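Local coordinates for protein beta-1,4-mannanase (Caldicellulosiruptor saccharolyticus, PDB 1PMH) that binds beta-1,4-linked mannan chains such as mannohexaose through a carbohydrate-binding module, and probably directs its mannanase to this polysaccharide, at residues Phe54-Asn58 with Ala163-Asn168; Leu65-Ile69 with Arg155-Val159; Glu86-Pro92 with Pro172-Val178; Gly101-Lys106 with Gly117-Thr123. All coordinates share one frame; numbering follows the deposited sequence.

Contact 1 of 4, residues Phe54-Asn58 with Ala163-Asn168; sequences FNPNN and AGQNSN
F54 lays one face of its phenyl ring on the backbone of G164. G164 CA sits 3.7 Å from the centroid of the F54 ring, 12° off the ring normal. This is a CH-pi contact over the centre of the ring. With no side chain at G164, the ring can lie this close. F54 gets there with CG anti to its carbonyl carbon (chi1 -60°). The hydroxyl of S167 comes to the edge of the same ring, with S167 OG 3.4 Å from F54 CD2. That OG is hydrogen-bonded to the backbone N of Y169, which fixes its rotation.

One direct hydrogen bond joins the two backbones. N166 N donates to N58 O at 2.9 Å, and the donor is tilted 32° from the carbonyl plane. Beside it N166 CA makes a CA-H...O contact with P56 O at 3.3 Å. The ring of P56 crosses the side chain of N168 at about a right angle, with P56 CD 4.0 Å from N168 CB. A water lies between the segments, 2.8 Å from N55 O, and accepts from S167 N.

Behind this shell, N55 to N58 form a type I beta turn. N55 OD1 accepts from N57 N at 3.0 Å, an Asx turn. The amide oxygen of N58 takes the backbone N of W60, and that of N168 takes the backbone N of Q100.

The loop between strands 47-53 and 61-68 thus packs on the end of strand 153-165. Strand 102-109 lies alongside: F103 touches F54, and Q165, a residue of the glycan pocket, touches A104.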
# COMPACT_ATOMS: atom_id res chain seq x y z
N PHE A 54 -9.04 -8.63 -10.21
CA PHE A 54 -8.07 -8.81 -11.28
C PHE A 54 -8.66 -9.72 -12.34
O PHE A 54 -9.40 -10.63 -12.00
CB PHE A 54 -6.74 -9.37 -10.77
CG PHE A 54 -6.03 -8.52 -9.74
CD1 PHE A 54 -5.91 -7.16 -9.90
CD2 PHE A 54 -5.45 -9.11 -8.65
CE1 PHE A 54 -5.17 -6.42 -8.98
CE2 PHE A 54 -4.72 -8.37 -7.73
CZ PHE A 54 -4.60 -7.03 -7.91
N ASN A 55 -8.27 -9.47 -13.59
CA ASN A 55 -8.71 -10.27 -14.74
C ASN A 55 -7.57 -11.19 -15.20
O ASN A 55 -6.47 -10.73 -15.49
CB ASN A 55 -9.04 -9.29 -15.86
CG ASN A 55 -9.74 -9.97 -17.04
OD1 ASN A 55 -9.36 -11.06 -17.41
ND2 ASN A 55 -10.80 -9.34 -17.56
N PRO A 56 -7.84 -12.50 -15.24
CA PRO A 56 -6.73 -13.42 -15.50
C PRO A 56 -6.12 -13.34 -16.92
O PRO A 56 -5.04 -13.84 -17.17
CB PRO A 56 -7.39 -14.79 -15.22
CG PRO A 56 -8.84 -14.55 -15.51
CD PRO A 56 -9.12 -13.18 -14.96
N ASN A 57 -6.83 -12.70 -17.83
CA ASN A 57 -6.32 -12.51 -19.17
C ASN A 57 -5.43 -11.30 -19.32
O ASN A 57 -4.89 -11.06 -20.40
CB ASN A 57 -7.50 -12.38 -20.13
CG ASN A 57 -8.36 -13.64 -20.15
OD1 ASN A 57 -7.82 -14.74 -20.27
ND2 ASN A 57 -9.58 -13.58 -19.91
N ASN A 58 -5.18 -10.57 -18.26
CA ASN A 58 -4.38 -9.37 -18.28
C ASN A 58 -3.10 -9.58 -17.49
O ASN A 58 -3.22 -9.83 -16.29
CB ASN A 58 -5.25 -8.25 -17.72
CG ASN A 58 -4.62 -6.86 -17.87
OD1 ASN A 58 -3.41 -6.79 -18.06
ND2 ASN A 58 -5.39 -5.88 -17.79
N ALA A 163 -0.88 -4.34 -9.52
CA ALA A 163 -1.17 -4.82 -10.87
C ALA A 163 -1.32 -6.32 -10.86
O ALA A 163 -0.39 -7.06 -10.54
CB ALA A 163 -0.08 -4.41 -11.88
N GLY A 164 -2.50 -6.78 -11.24
CA GLY A 164 -2.69 -8.22 -11.40
C GLY A 164 -1.84 -8.75 -12.55
O GLY A 164 -1.80 -8.18 -13.62
N GLN A 165 -1.18 -9.87 -12.33
CA GLN A 165 -0.35 -10.51 -13.35
C GLN A 165 -0.97 -11.86 -13.66
O GLN A 165 -0.71 -12.88 -13.04
CB GLN A 165 1.10 -10.65 -12.89
CG GLN A 165 1.83 -9.33 -12.69
CD GLN A 165 3.24 -9.51 -12.25
OE1 GLN A 165 3.47 -9.68 -11.04
NE2 GLN A 165 4.16 -9.52 -13.15
N ASN A 166 -1.91 -11.82 -14.60
CA ASN A 166 -2.73 -13.00 -14.93
C ASN A 166 -3.41 -13.54 -13.69
O ASN A 166 -3.58 -14.74 -13.56
CB ASN A 166 -1.93 -14.08 -15.66
CG ASN A 166 -1.17 -13.51 -16.83
OD1 ASN A 166 -1.80 -12.90 -17.68
ND2 ASN A 166 0.15 -13.51 -16.77
N SER A 167 -3.88 -12.66 -12.80
CA SER A 167 -4.59 -13.07 -11.60
C SER A 167 -6.10 -13.05 -11.83
O SER A 167 -6.63 -12.18 -12.51
CB SER A 167 -4.27 -12.11 -10.46
OG SER A 167 -4.99 -12.40 -9.28
N ASN A 168 -6.81 -13.96 -11.16
CA ASN A 168 -8.26 -13.91 -11.03
C ASN A 168 -8.72 -13.60 -9.62
O ASN A 168 -9.90 -13.81 -9.28
CB ASN A 168 -8.92 -15.19 -11.54
CG ASN A 168 -8.55 -16.41 -10.75
OD1 ASN A 168 -7.74 -16.33 -9.80
ND2 ASN A 168 -9.05 -17.54 -11.04
O HOH W 1 -4.54 -9.89 -13.63

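Contact 2 of 4, residues Leu65-Ile69 with Arg155-Val159; sequences LGTWI and RAQLV. Unlike the reference sequence in segment 65-69: I69 (reference Phe). With EDO (1,2-ethanediol), chain G.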
# COMPACT_ATOMS: atom_id res chain seq x y z
N LEU A 65 -3.36 3.91 -6.18
CA LEU A 65 -3.91 4.43 -4.93
C LEU A 65 -2.96 5.52 -4.45
O LEU A 65 -1.80 5.26 -4.30
CB LEU A 65 -3.97 3.29 -3.92
CG LEU A 65 -4.45 3.65 -2.55
CD1 LEU A 65 -5.99 3.78 -2.49
CD2 LEU A 65 -3.95 2.60 -1.57
N GLY A 66 -3.47 6.70 -4.15
CA GLY A 66 -2.64 7.77 -3.66
C GLY A 66 -3.10 8.35 -2.35
O GLY A 66 -4.27 8.30 -2.01
N THR A 67 -2.17 8.99 -1.64
CA THR A 67 -2.50 9.86 -0.54
C THR A 67 -1.60 11.09 -0.59
O THR A 67 -0.45 10.98 -0.98
CB THR A 67 -2.43 9.15 0.83
OG1 THR A 67 -2.99 10.00 1.84
CG2 THR A 67 -1.02 8.79 1.23
N TRP A 68 -2.14 12.22 -0.20
CA TRP A 68 -1.38 13.42 -0.03
C TRP A 68 -1.02 13.51 1.41
O TRP A 68 -1.88 13.45 2.30
CB TRP A 68 -2.21 14.64 -0.45
CG TRP A 68 -2.34 14.74 -1.93
CD1 TRP A 68 -3.42 14.40 -2.70
CD2 TRP A 68 -1.37 15.24 -2.84
NE1 TRP A 68 -3.18 14.64 -4.02
CE2 TRP A 68 -1.92 15.16 -4.14
CE3 TRP A 68 -0.08 15.79 -2.68
CZ2 TRP A 68 -1.22 15.58 -5.27
CZ3 TRP A 68 0.60 16.21 -3.79
CH2 TRP A 68 0.05 16.07 -5.08
N ILE A 69 0.24 13.67 1.69
CA ILE A 69 0.64 13.91 3.05
C ILE A 69 -0.08 15.13 3.64
O ILE A 69 -0.19 16.18 3.02
CB ILE A 69 2.17 13.97 3.17
CG1 ILE A 69 2.87 12.84 2.41
CG2 ILE A 69 2.63 13.98 4.61
CD1 ILE A 69 2.59 11.44 2.85
N ARG A 155 7.01 16.84 -4.20
CA ARG A 155 5.57 16.73 -4.31
C ARG A 155 5.09 15.58 -3.42
O ARG A 155 5.57 14.46 -3.54
CB ARG A 155 5.21 16.47 -5.76
CG ARG A 155 3.77 16.54 -6.10
CD ARG A 155 3.59 16.54 -7.62
NE ARG A 155 2.20 16.61 -8.05
CZ ARG A 155 1.43 15.56 -8.21
NH1 ARG A 155 1.87 14.33 -7.97
NH2 ARG A 155 0.18 15.75 -8.59
N ALA A 156 4.14 15.88 -2.54
CA ALA A 156 3.86 15.06 -1.37
C ALA A 156 2.80 13.99 -1.57
O ALA A 156 1.96 13.78 -0.69
CB ALA A 156 3.49 15.92 -0.22
N GLN A 157 2.83 13.34 -2.74
CA GLN A 157 1.85 12.28 -3.01
C GLN A 157 2.58 10.94 -2.98
O GLN A 157 3.47 10.68 -3.79
CB GLN A 157 1.15 12.54 -4.34
CG GLN A 157 -0.02 11.59 -4.50
CD GLN A 157 -0.70 11.70 -5.83
OE1 GLN A 157 -0.04 11.80 -6.88
NE2 GLN A 157 -2.03 11.69 -5.83
N LEU A 158 2.12 10.08 -2.08
CA LEU A 158 2.61 8.70 -2.00
C LEU A 158 1.60 7.86 -2.76
O LEU A 158 0.40 7.99 -2.53
CB LEU A 158 2.67 8.29 -0.54
CG LEU A 158 3.24 6.95 -0.17
CD1 LEU A 158 4.66 6.76 -0.57
CD2 LEU A 158 3.04 6.73 1.32
N VAL A 159 2.13 6.99 -3.63
CA VAL A 159 1.31 6.13 -4.46
C VAL A 159 1.70 4.68 -4.23
O VAL A 159 2.88 4.34 -4.24
CB VAL A 159 1.41 6.50 -5.93
CG1 VAL A 159 0.63 5.52 -6.81
CG2 VAL A 159 0.94 7.94 -6.16
C1 EDO G . -5.32 10.69 -3.09
O1 EDO G . -4.19 11.11 -3.84
C2 EDO G . -5.95 11.75 -2.21
O2 EDO G . -5.19 12.16 -1.10
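The indole of W68 covers the side chain of Q157. Q157 CB is 3.6 Å from the centroid of the W68 six-membered ring, a CH-pi contact over the face. The ring and the Q157 amide are stacked, their planes 22° apart. The two residues form a non-hydrogen-bonded pair between antiparallel strands 61-68 and 153-165, in one sheet of the jellyroll beta-sandwich.

The far rim of W68 points at one face of the R155 guanidinium, with W68 CH2 3.5 Å from R155 CZ. The planes stand 74° apart, an edge-on approach. With CG anti to the backbone N, the extended R155 chain carries the guanidinium out to the ring. Its polar atoms are held by a salt bridge to E74 and a bond to N110 O. A bound mannose touches R155, part of the glycan pocket. An alanine in place of W68 would probably leave the Q157 side chain without its cover and one face of the R155 guanidinium without the ring edge against it.

T67 N gives to L158 O and L158 N to T67 O, both at 2.9 Å. Their side chains lie side by side on the other face, where L158 touches V178 of the opposite sheet. I69 N gives to A156 O, and I69 CG1 rests on A156 CB. Q157 OE1 takes N110 ND2, and Q157 NE2 gives to A22 O. A 1,2-ethanediol, probably from the crystallisation liquor, sits beside the indole edge. Q157 NE2 also donates to its O1 at 3.0 Å, while W68 N donates to its O2 at 3.2 Å.

Contact 3 of 4, residues Glu86-Pro92 with Pro172-Val178; sequences EFEMFIP and PIYLDNV. With CA (calcium ion), chain C.
The rings of F90 and Y174 each take a backbone oxygen of the other residue at the edge, in plane. F90 CD1 is 3.8 Å from Y174 O, and Y174 CD1 is 3.6 Å from F90 O. The two side chains cross at about a right angle. D176 CB approaches the F90 ring obliquely, 4.0 Å from CE1. The Y174 hydroxyl is bonded to D38.

F90 and Y174 are a hydrogen-bonded pair of antiparallel strands 84-92 and 172-181, flanked in the jellyroll sheet by strands 135-145 and 47-53. E88 and D176 form the next such pair. On the other face M89, a selenomethionine, packs its CG 3.9 Å from I173 CG2.

D176 binds the calcium ion with both carboxylate oxygens; D10, E12, N44 and Y46 complete the protein ligands. N177 links this site to the neighbouring strand. In the modelled E88 conformer, N177 ND2 donates to E88 OE2 at 2.8 Å, from 47° above the carboxylate plane. N177 OD1 accepts from a calcium-bound water at 2.7 Å. A valine in its place would probably cost the E88 carboxylate this mate and leave the water without its acceptor. N177 N donates to D176 OD1 at 2.8 Å.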
# COMPACT_ATOMS: atom_id res chain seq x y z
N GLU A 86 7.85 2.55 4.92
CA GLU A 86 7.54 1.24 5.41
C GLU A 86 6.04 1.00 5.33
O GLU A 86 5.25 1.94 5.42
CB GLU A 86 7.98 1.15 6.88
CG GLU A 86 7.89 -0.24 7.47
CD GLU A 86 8.56 -0.29 8.82
OE1 GLU A 86 9.61 0.41 8.97
OE2 GLU A 86 8.09 -1.08 9.67
N PHE A 87 5.61 -0.24 5.17
CA PHE A 87 4.19 -0.57 5.10
C PHE A 87 3.99 -2.03 5.44
O PHE A 87 4.92 -2.84 5.34
CB PHE A 87 3.63 -0.26 3.71
CG PHE A 87 4.22 -1.15 2.66
CD1 PHE A 87 3.63 -2.38 2.38
CD2 PHE A 87 5.42 -0.83 2.06
CE1 PHE A 87 4.24 -3.28 1.55
CE2 PHE A 87 6.03 -1.75 1.19
CZ PHE A 87 5.42 -2.95 0.93
N GLU A 88 2.74 -2.36 5.78
CA GLU A 88 2.29 -3.74 5.92
C GLU A 88 1.10 -3.93 4.99
O GLU A 88 0.19 -3.11 4.95
CB GLU A 88 1.86 -4.04 7.37
CG GLU A 88 2.99 -3.90 8.39
CD GLU A 88 2.58 -4.20 9.82
OE1 GLU A 88 2.24 -5.36 10.07
OE2 GLU A 88 2.68 -3.30 10.70
N MSE A 89 1.10 -5.06 4.32
CA MSE A 89 0.07 -5.44 3.36
C MSE A 89 -0.43 -6.82 3.72
O MSE A 89 0.37 -7.70 4.02
CB MSE A 89 0.70 -5.40 1.99
CG MSE A 89 -0.19 -5.74 0.88
SE MSE A 89 0.78 -5.83 -0.81
CE MSE A 89 1.49 -4.30 -0.82
N PHE A 90 -1.75 -7.02 3.66
CA PHE A 90 -2.40 -8.25 4.11
C PHE A 90 -3.34 -8.74 3.01
O PHE A 90 -4.19 -7.98 2.57
CB PHE A 90 -3.24 -8.04 5.39
CG PHE A 90 -2.48 -7.38 6.52
CD1 PHE A 90 -2.22 -6.04 6.52
CD2 PHE A 90 -2.06 -8.13 7.59
CE1 PHE A 90 -1.49 -5.44 7.52
CE2 PHE A 90 -1.33 -7.54 8.61
CZ PHE A 90 -1.04 -6.20 8.54
N ILE A 91 -3.25 -10.01 2.67
CA ILE A 91 -4.17 -10.59 1.69
C ILE A 91 -4.70 -11.89 2.30
O ILE A 91 -3.91 -12.74 2.70
CB ILE A 91 -3.51 -10.90 0.33
CG1 ILE A 91 -2.61 -9.75 -0.15
CG2 ILE A 91 -4.60 -11.21 -0.67
CD1 ILE A 91 -1.13 -9.86 0.20
N PRO A 92 -6.03 -12.08 2.37
CA PRO A 92 -6.59 -13.34 2.90
C PRO A 92 -5.91 -14.53 2.22
O PRO A 92 -5.97 -14.70 1.00
CB PRO A 92 -8.06 -13.23 2.53
CG PRO A 92 -8.33 -11.83 2.46
CD PRO A 92 -7.11 -11.15 1.99
N PRO A 172 -10.39 -8.55 -0.89
CA PRO A 172 -9.66 -7.44 -0.29
C PRO A 172 -8.15 -7.61 -0.27
O PRO A 172 -7.64 -8.73 -0.18
CB PRO A 172 -10.23 -7.40 1.12
CG PRO A 172 -10.59 -8.81 1.43
CD PRO A 172 -11.10 -9.37 0.12
N ILE A 173 -7.47 -6.48 -0.30
CA ILE A 173 -6.07 -6.35 0.08
C ILE A 173 -6.08 -5.22 1.10
O ILE A 173 -6.70 -4.18 0.87
CB ILE A 173 -5.18 -5.99 -1.10
CG1 ILE A 173 -5.16 -7.10 -2.15
CG2 ILE A 173 -3.74 -5.67 -0.62
CD1 ILE A 173 -4.36 -6.84 -3.41
N TYR A 174 -5.41 -5.41 2.23
CA TYR A 174 -5.38 -4.38 3.26
C TYR A 174 -4.00 -3.78 3.34
O TYR A 174 -2.98 -4.45 3.19
CB TYR A 174 -5.77 -4.92 4.64
CG TYR A 174 -7.09 -5.64 4.71
CD1 TYR A 174 -7.22 -6.96 4.30
CD2 TYR A 174 -8.23 -5.02 5.25
CE1 TYR A 174 -8.44 -7.64 4.40
CE2 TYR A 174 -9.44 -5.70 5.32
CZ TYR A 174 -9.56 -7.00 4.90
OH TYR A 174 -10.73 -7.71 4.98
N LEU A 175 -3.96 -2.50 3.63
CA LEU A 175 -2.74 -1.79 3.97
C LEU A 175 -2.86 -1.26 5.39
O LEU A 175 -3.93 -0.82 5.83
CB LEU A 175 -2.47 -0.62 3.06
CG LEU A 175 -2.06 -0.92 1.67
CD1 LEU A 175 -1.95 0.38 0.88
CD2 LEU A 175 -0.72 -1.65 1.62
N ASP A 176 -1.75 -1.27 6.11
CA ASP A 176 -1.73 -0.64 7.43
C ASP A 176 -0.30 -0.18 7.71
O ASP A 176 0.67 -0.61 7.08
CB ASP A 176 -2.21 -1.60 8.52
CG ASP A 176 -2.80 -0.94 9.76
OD1 ASP A 176 -2.79 0.29 9.86
OD2 ASP A 176 -3.26 -1.66 10.65
N ASN A 177 -0.21 0.68 8.72
CA ASN A 177 1.10 1.10 9.24
C ASN A 177 2.03 1.56 8.12
O ASN A 177 3.20 1.15 8.04
CB ASN A 177 1.70 -0.01 10.08
CG ASN A 177 0.88 -0.26 11.32
OD1 ASN A 177 0.25 0.65 11.86
ND2 ASN A 177 0.86 -1.48 11.80
N VAL A 178 1.49 2.46 7.31
CA VAL A 178 2.33 3.09 6.29
C VAL A 178 3.05 4.23 6.99
O VAL A 178 2.41 5.11 7.51
CB VAL A 178 1.45 3.59 5.13
CG1 VAL A 178 2.30 4.38 4.14
CG2 VAL A 178 0.72 2.40 4.46
CA CA C . -4.08 0.35 11.99
O HOH W 2 -2.09 0.56 13.17

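Contact 4 of 4, residues Gly101-Lys106 with Gly117-Thr123; sequences GGFAYK and GSEFNIT. Unlike the reference sequence in segment 101-106: A104 (reference Pro). With BMA (beta-D-mannopyranose), chain B; BMA (beta-D-mannopyranose), chain D.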
# COMPACT_ATOMS: atom_id res chain seq x y z
N GLY A 101 -2.31 -17.05 -10.91
CA GLY A 101 -1.41 -15.95 -11.17
C GLY A 101 -0.90 -15.31 -9.90
O GLY A 101 -0.67 -15.98 -8.91
N GLY A 102 -0.66 -14.01 -9.94
CA GLY A 102 -0.15 -13.28 -8.80
C GLY A 102 -0.28 -11.81 -9.09
O GLY A 102 -0.98 -11.43 -10.01
N PHE A 103 0.31 -10.98 -8.26
CA PHE A 103 0.25 -9.56 -8.50
C PHE A 103 1.58 -8.91 -8.19
O PHE A 103 2.43 -9.45 -7.50
CB PHE A 103 -0.93 -8.90 -7.76
CG PHE A 103 -0.77 -8.74 -6.27
CD1 PHE A 103 -0.23 -7.60 -5.74
CD2 PHE A 103 -1.22 -9.71 -5.38
CE1 PHE A 103 -0.07 -7.41 -4.40
CE2 PHE A 103 -1.09 -9.52 -4.03
CZ PHE A 103 -0.50 -8.37 -3.55
N ALA A 104 1.73 -7.71 -8.74
CA ALA A 104 2.88 -6.85 -8.50
C ALA A 104 2.41 -5.62 -7.73
O ALA A 104 1.25 -5.22 -7.81
CB ALA A 104 3.49 -6.44 -9.83
N TYR A 105 3.32 -5.00 -7.02
CA TYR A 105 3.06 -3.71 -6.42
C TYR A 105 4.30 -2.85 -6.52
O TYR A 105 5.44 -3.32 -6.64
CB TYR A 105 2.52 -3.80 -4.99
CG TYR A 105 3.58 -4.23 -4.01
CD1 TYR A 105 4.38 -3.29 -3.41
CD2 TYR A 105 3.81 -5.55 -3.71
CE1 TYR A 105 5.41 -3.66 -2.54
CE2 TYR A 105 4.81 -5.95 -2.84
CZ TYR A 105 5.65 -5.00 -2.30
OH TYR A 105 6.66 -5.32 -1.43
N LYS A 106 4.06 -1.54 -6.47
CA LYS A 106 5.10 -0.52 -6.42
C LYS A 106 4.73 0.50 -5.36
O LYS A 106 3.57 0.80 -5.17
CB LYS A 106 5.31 0.16 -7.75
CG LYS A 106 5.53 -0.75 -8.93
CD LYS A 106 5.96 -0.01 -10.19
CE LYS A 106 6.40 -0.95 -11.31
NZ LYS A 106 6.85 -0.16 -12.50
N GLY A 117 10.40 1.21 -4.56
CA GLY A 117 10.58 -0.21 -4.57
C GLY A 117 9.36 -0.88 -5.15
O GLY A 117 8.34 -0.26 -5.39
N SER A 118 9.55 -2.15 -5.46
CA SER A 118 8.52 -2.95 -6.08
C SER A 118 8.80 -4.41 -5.87
O SER A 118 9.94 -4.80 -5.62
CB SER A 118 8.47 -2.65 -7.58
OG SER A 118 9.72 -2.91 -8.19
N GLU A 119 7.73 -5.20 -6.03
CA GLU A 119 7.86 -6.63 -6.14
C GLU A 119 6.87 -7.15 -7.17
O GLU A 119 5.79 -6.60 -7.35
CB GLU A 119 7.59 -7.36 -4.84
CG GLU A 119 8.55 -7.03 -3.71
CD GLU A 119 8.38 -8.05 -2.59
OE1 GLU A 119 9.06 -9.13 -2.68
OE2 GLU A 119 7.57 -7.81 -1.66
N PHE A 120 7.32 -8.19 -7.85
CA PHE A 120 6.56 -8.85 -8.89
C PHE A 120 6.19 -10.26 -8.48
O PHE A 120 6.86 -10.87 -7.67
CB PHE A 120 7.37 -8.89 -10.20
CG PHE A 120 7.67 -7.53 -10.73
CD1 PHE A 120 8.75 -6.78 -10.25
CD2 PHE A 120 6.90 -7.01 -11.73
CE1 PHE A 120 8.96 -5.52 -10.75
CE2 PHE A 120 7.13 -5.77 -12.24
CZ PHE A 120 8.14 -4.99 -11.73
N ASN A 121 5.11 -10.76 -9.07
CA ASN A 121 4.71 -12.16 -8.93
C ASN A 121 4.48 -12.57 -7.49
O ASN A 121 4.91 -13.66 -7.07
CB ASN A 121 5.71 -13.07 -9.62
CG ASN A 121 5.82 -12.76 -11.08
OD1 ASN A 121 6.85 -12.31 -11.53
ND2 ASN A 121 4.70 -12.89 -11.80
N ILE A 122 3.85 -11.69 -6.74
CA ILE A 122 3.45 -12.04 -5.38
C ILE A 122 2.31 -13.06 -5.44
O ILE A 122 1.29 -12.86 -6.12
CB ILE A 122 2.95 -10.77 -4.62
CG1 ILE A 122 4.07 -9.75 -4.50
CG2 ILE A 122 2.38 -11.11 -3.26
CD1 ILE A 122 5.27 -10.18 -3.70
N THR A 123 2.51 -14.13 -4.68
CA THR A 123 1.49 -15.15 -4.47
C THR A 123 1.32 -15.41 -2.98
O THR A 123 1.99 -14.78 -2.17
CB THR A 123 1.86 -16.45 -5.19
OG1 THR A 123 3.07 -16.96 -4.60
CG2 THR A 123 2.15 -16.22 -6.67
C1 BMA B . 4.91 0.18 -15.37
C2 BMA B . 3.89 0.82 -14.48
C3 BMA B . 3.69 2.25 -14.98
C4 BMA B . 5.05 2.96 -15.08
C5 BMA B . 6.06 2.14 -15.85
C6 BMA B . 7.42 2.80 -15.78
O2 BMA B . 4.36 0.84 -13.16
O3 BMA B . 2.73 2.90 -14.13
O4 BMA B . 4.91 4.11 -15.87
O5 BMA B . 6.16 0.85 -15.31
O6 BMA B . 8.26 2.14 -16.66
C1 BMA D . 6.16 -4.64 -16.54
C2 BMA D . 7.32 -3.92 -15.88
C3 BMA D . 6.76 -2.77 -15.06
C4 BMA D . 5.77 -1.98 -15.85
C5 BMA D . 4.68 -2.85 -16.50
C6 BMA D . 3.69 -2.11 -17.37
O2 BMA D . 8.17 -3.39 -16.88
O3 BMA D . 7.79 -1.98 -14.48
O4 BMA D . 5.16 -1.12 -14.91
O5 BMA D . 5.31 -3.84 -17.29
O6 BMA D . 4.36 -1.35 -18.35
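F103 and Y105 both hold CG between the backbone N and the carbonyl carbon (chi1 74° and 72°), which swings their rings toward strand 114-122. E119 has CG anti to its carbonyl carbon and an extended chain, and runs beside the tyrosine. Y105 OH donates to E119 OE2 at 2.7 Å, on the anti lone pair of that oxygen. The carboxylate stands 88° to the Y105 ring. I122 covers one face of F103, with I122 CB 4.2 Å from the ring centroid, a CH-pi contact.

The backbones form an antiparallel beta hairpin. Y105 pairs with E119 and F103 with I122, each through two hydrogen bonds. Between these pairs the register slips by one. N121 and I122 both face F103, a G1 beta bulge, and I122 N gives to F103 O at 2.8 Å.

On the other face lies the glycan. K106 stretches out and packs its CG 3.8 Å from S118 CB. Its NZ donates to O3 of one mannose at 2.8 Å and to O2 of the next at 2.8 Å, gripping two sugars. A salt bridge to E115 holds the same ammonium. F120 CE2 lies 4.1 Å from C2 of the first mannose.

Strand 102-109 pairs on its other edge with strand 153-165. The F103 and Y105 rings reach across the sandwich to M89 on strand 84-92, and I122 meets I140 on strand 135-145.

How the contacts relate
Contacts 2 and 3 are buried, while contacts 1 and 4 are partly exposed. Contacts 2 and 4 are strand pairs of the glycan-binding sheet, and contact 3 belongs to the facing sheet. Contact 1 is a loop packing at the end of strand 153-165, which also supplies contact 2. The sheets meet where L158 packs on V178 and L65 on L175, and where F87 and M89 pack on Y105. Contact 1 joins contact 4 through Q165, bonded to N121 and G102. Chemistry follows place: calcium at contact 3, sugar gripped by a lysine at contact 4, an indole and guanidinium at contact 2, asparagines and water at contact 1.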